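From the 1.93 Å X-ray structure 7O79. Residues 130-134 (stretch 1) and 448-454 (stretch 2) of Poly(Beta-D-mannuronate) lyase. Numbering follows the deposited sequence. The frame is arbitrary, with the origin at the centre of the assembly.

Stretch 1 130-134: QYCSF
Stretch 2 (448-454) KEVGVKW

Two segments of one chain, at least 318 residues apart wherever they touch, meet here over a compact 318 Å² of buried surface, both sides summed. Stretch 1 runs from Gln130 into a strand that includes Ser133 and Phe134 and continues later in the chain; stretch 2 has no regular helix or strand. The register is set by Tyr131 and Gly451, whose CA atoms lie 4.1 Å apart. Tyr131 sits at phi/psi 53/46, a left-handed kink, after which Cys132 (-116/155), Ser133 (-126/142) and Phe134 (-138/121) are extended.

Stretch 2 begins outside the contact with Lys448 (-78/-22), modelled only to CB. Glu449 (-100/-1) takes part through its backbone: its O lies 3.6 Å from Tyr131 CE1, near the plane of the ring and at its edge. Its CA-to-CB bond points sideways, with chi1 m and chi2 t, and the end of the side chain leads away. A water joins the same carbonyl to the phenol, donating to Glu449 O at 2.8 Å and making a weak hydrogen bond at 3.4 Å with Tyr131 OH.

Val450 is extended at -132/165, with chi1 m. Its CA-to-CB bond points away from stretch 1, and it makes no contact with it.

Gly451 is the tightest point of the backbone packing. At 72/-168 it has a positive phi, which by itself favours glycine, and the packing adds a second constraint: an ideal CB would lie 2.4 Å from Ser133 OG, a clash. With no side chain in the way, Gly451 CA approaches Ser133 OG to 3.2 Å and Cys132 O to 3.3 Å, the latter a CA-H...O contact with a nearly straight angle of 163° at the hydrogen. Its own carbonyl turns to Tyr131, Gly451 O lying 3.4 Å from Tyr131 CA and also near the plane of the ring at its edge.

Val452 (-70/155) supplies the one direct hydrogen bond across the contact. Val452 N donates to Ser133 OG at 3.0 Å with an angle of 159°, and Ser133 meets it with a CA-to-CB bond pointing toward stretch 2 and chi1 m (-66°). Val452 CA adds a CA-H...O contact to Tyr131 O at 3.6 Å, less direct at 131°. The CA-to-CB bond of Val452 points sideways; with chi1 m, CG1 lies 4.1 Å from Cys132 CA and CG2 3.8 Å from Ser133 OG.

Lys453 (-80/-39) starts sideways, but its end comes nearer through chi1 m, chi2 m, chi3 t and chi4 at 143°. This carries it over one face of the Tyr131 ring, itself set by chi1 m and chi2 -75°. Lys453 NZ stands 4.1 Å from the centroid of the Tyr131 ring, 28° off the normal, in a cation-pi interaction; Lys453 CE, also 4.1 Å from that centroid, makes a CH-pi contact at 26°. The ring thus receives carbonyls at its edge and a lysine over its face.

Trp454 (-70/-177, chi1 p, chi2 -88°) closes the stretch without touching stretch 1.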

# COMPACT_ATOMS: atom_id res chain seq x y z
N GLN A 130 -10.67 10.10 -0.85
CA GLN A 130 -11.50 9.44 0.14
C GLN A 130 -12.88 9.16 -0.43
O GLN A 130 -13.36 9.87 -1.32
CB GLN A 130 -11.59 10.26 1.44
CG GLN A 130 -12.24 11.63 1.27
CD GLN A 130 -12.33 12.38 2.60
OE1 GLN A 130 -11.56 12.13 3.52
NE2 GLN A 130 -13.28 13.32 2.68
N TYR A 131 -13.52 8.10 0.08
CA TYR A 131 -14.82 7.63 -0.40
C TYR A 131 -14.83 7.42 -1.91
O TYR A 131 -15.76 7.81 -2.62
CB TYR A 131 -15.94 8.58 0.02
CG TYR A 131 -16.00 8.71 1.51
CD1 TYR A 131 -16.53 7.68 2.29
CD2 TYR A 131 -15.50 9.83 2.16
CE1 TYR A 131 -16.59 7.77 3.67
CE2 TYR A 131 -15.56 9.93 3.54
CZ TYR A 131 -16.10 8.89 4.28
OH TYR A 131 -16.16 8.98 5.66
N CYS A 132 -13.80 6.75 -2.40
CA CYS A 132 -13.75 6.33 -3.78
C CYS A 132 -13.74 4.81 -3.86
O CYS A 132 -13.33 4.13 -2.91
CB CYS A 132 -12.54 6.94 -4.50
SG CYS A 132 -12.62 8.75 -4.67
N SER A 133 -14.20 4.28 -4.99
CA SER A 133 -14.33 2.84 -5.20
C SER A 133 -13.61 2.43 -6.47
O SER A 133 -13.67 3.13 -7.49
CB SER A 133 -15.79 2.38 -5.29
OG SER A 133 -16.47 2.56 -4.07
N PHE A 134 -12.96 1.27 -6.42
CA PHE A 134 -12.12 0.78 -7.50
C PHE A 134 -12.37 -0.71 -7.69
O PHE A 134 -12.18 -1.50 -6.75
CB PHE A 134 -10.65 1.07 -7.22
CG PHE A 134 -10.38 2.51 -6.86
CD1 PHE A 134 -10.16 3.44 -7.87
CD2 PHE A 134 -10.43 2.95 -5.55
CE1 PHE A 134 -9.93 4.76 -7.58
CE2 PHE A 134 -10.21 4.27 -5.24
CZ PHE A 134 -9.96 5.19 -6.26
N LYS A 448 -20.32 -0.56 3.61
CA LYS A 448 -21.24 0.56 3.70
C LYS A 448 -20.57 1.85 4.16
O LYS A 448 -21.11 2.93 3.91
CB LYS A 448 -22.39 0.23 4.66
N GLU A 449 -19.41 1.76 4.83
CA GLU A 449 -18.74 2.93 5.38
C GLU A 449 -17.58 3.42 4.51
O GLU A 449 -16.92 4.40 4.87
CB GLU A 449 -18.21 2.63 6.79
CG GLU A 449 -19.22 2.07 7.77
CD GLU A 449 -18.55 1.37 8.96
OE1 GLU A 449 -18.41 2.01 10.02
OE2 GLU A 449 -18.15 0.19 8.82
N VAL A 450 -17.30 2.73 3.41
CA VAL A 450 -16.17 3.05 2.54
C VAL A 450 -16.66 3.09 1.10
O VAL A 450 -17.75 2.61 0.78
CB VAL A 450 -15.03 2.01 2.67
CG1 VAL A 450 -14.44 2.03 4.07
CG2 VAL A 450 -15.57 0.65 2.32
N GLY A 451 -15.83 3.66 0.22
CA GLY A 451 -16.17 3.80 -1.17
C GLY A 451 -17.23 4.88 -1.40
O GLY A 451 -17.57 5.67 -0.51
N VAL A 452 -17.76 4.89 -2.63
CA VAL A 452 -18.73 5.90 -3.03
C VAL A 452 -20.06 5.68 -2.30
O VAL A 452 -20.40 4.57 -1.87
CB VAL A 452 -18.93 5.88 -4.55
CG1 VAL A 452 -17.62 6.16 -5.26
CG2 VAL A 452 -19.57 4.59 -5.02
N LYS A 453 -20.83 6.76 -2.15
CA LYS A 453 -22.14 6.66 -1.49
C LYS A 453 -23.21 6.12 -2.44
O LYS A 453 -24.07 5.34 -2.02
CB LYS A 453 -22.55 8.02 -0.94
CG LYS A 453 -21.41 8.76 -0.26
CD LYS A 453 -20.93 8.04 0.99
CE LYS A 453 -19.97 8.92 1.79
NZ LYS A 453 -20.17 8.73 3.27
N TRP A 454 -23.17 6.53 -3.70
CA TRP A 454 -24.00 5.97 -4.76
C TRP A 454 -23.56 4.54 -5.12
O TRP A 454 -22.69 3.95 -4.48
CB TRP A 454 -23.98 6.97 -5.92
CG TRP A 454 -22.59 7.31 -6.36
CD1 TRP A 454 -21.81 8.32 -5.85
CD2 TRP A 454 -21.83 6.72 -7.42
NE1 TRP A 454 -20.61 8.36 -6.50
CE2 TRP A 454 -20.59 7.39 -7.47
CE3 TRP A 454 -22.07 5.67 -8.32
CZ2 TRP A 454 -19.59 7.06 -8.39
CZ3 TRP A 454 -21.08 5.34 -9.23
CH2 TRP A 454 -19.85 6.03 -9.26
O HOH W 1 -16.96 6.02 7.16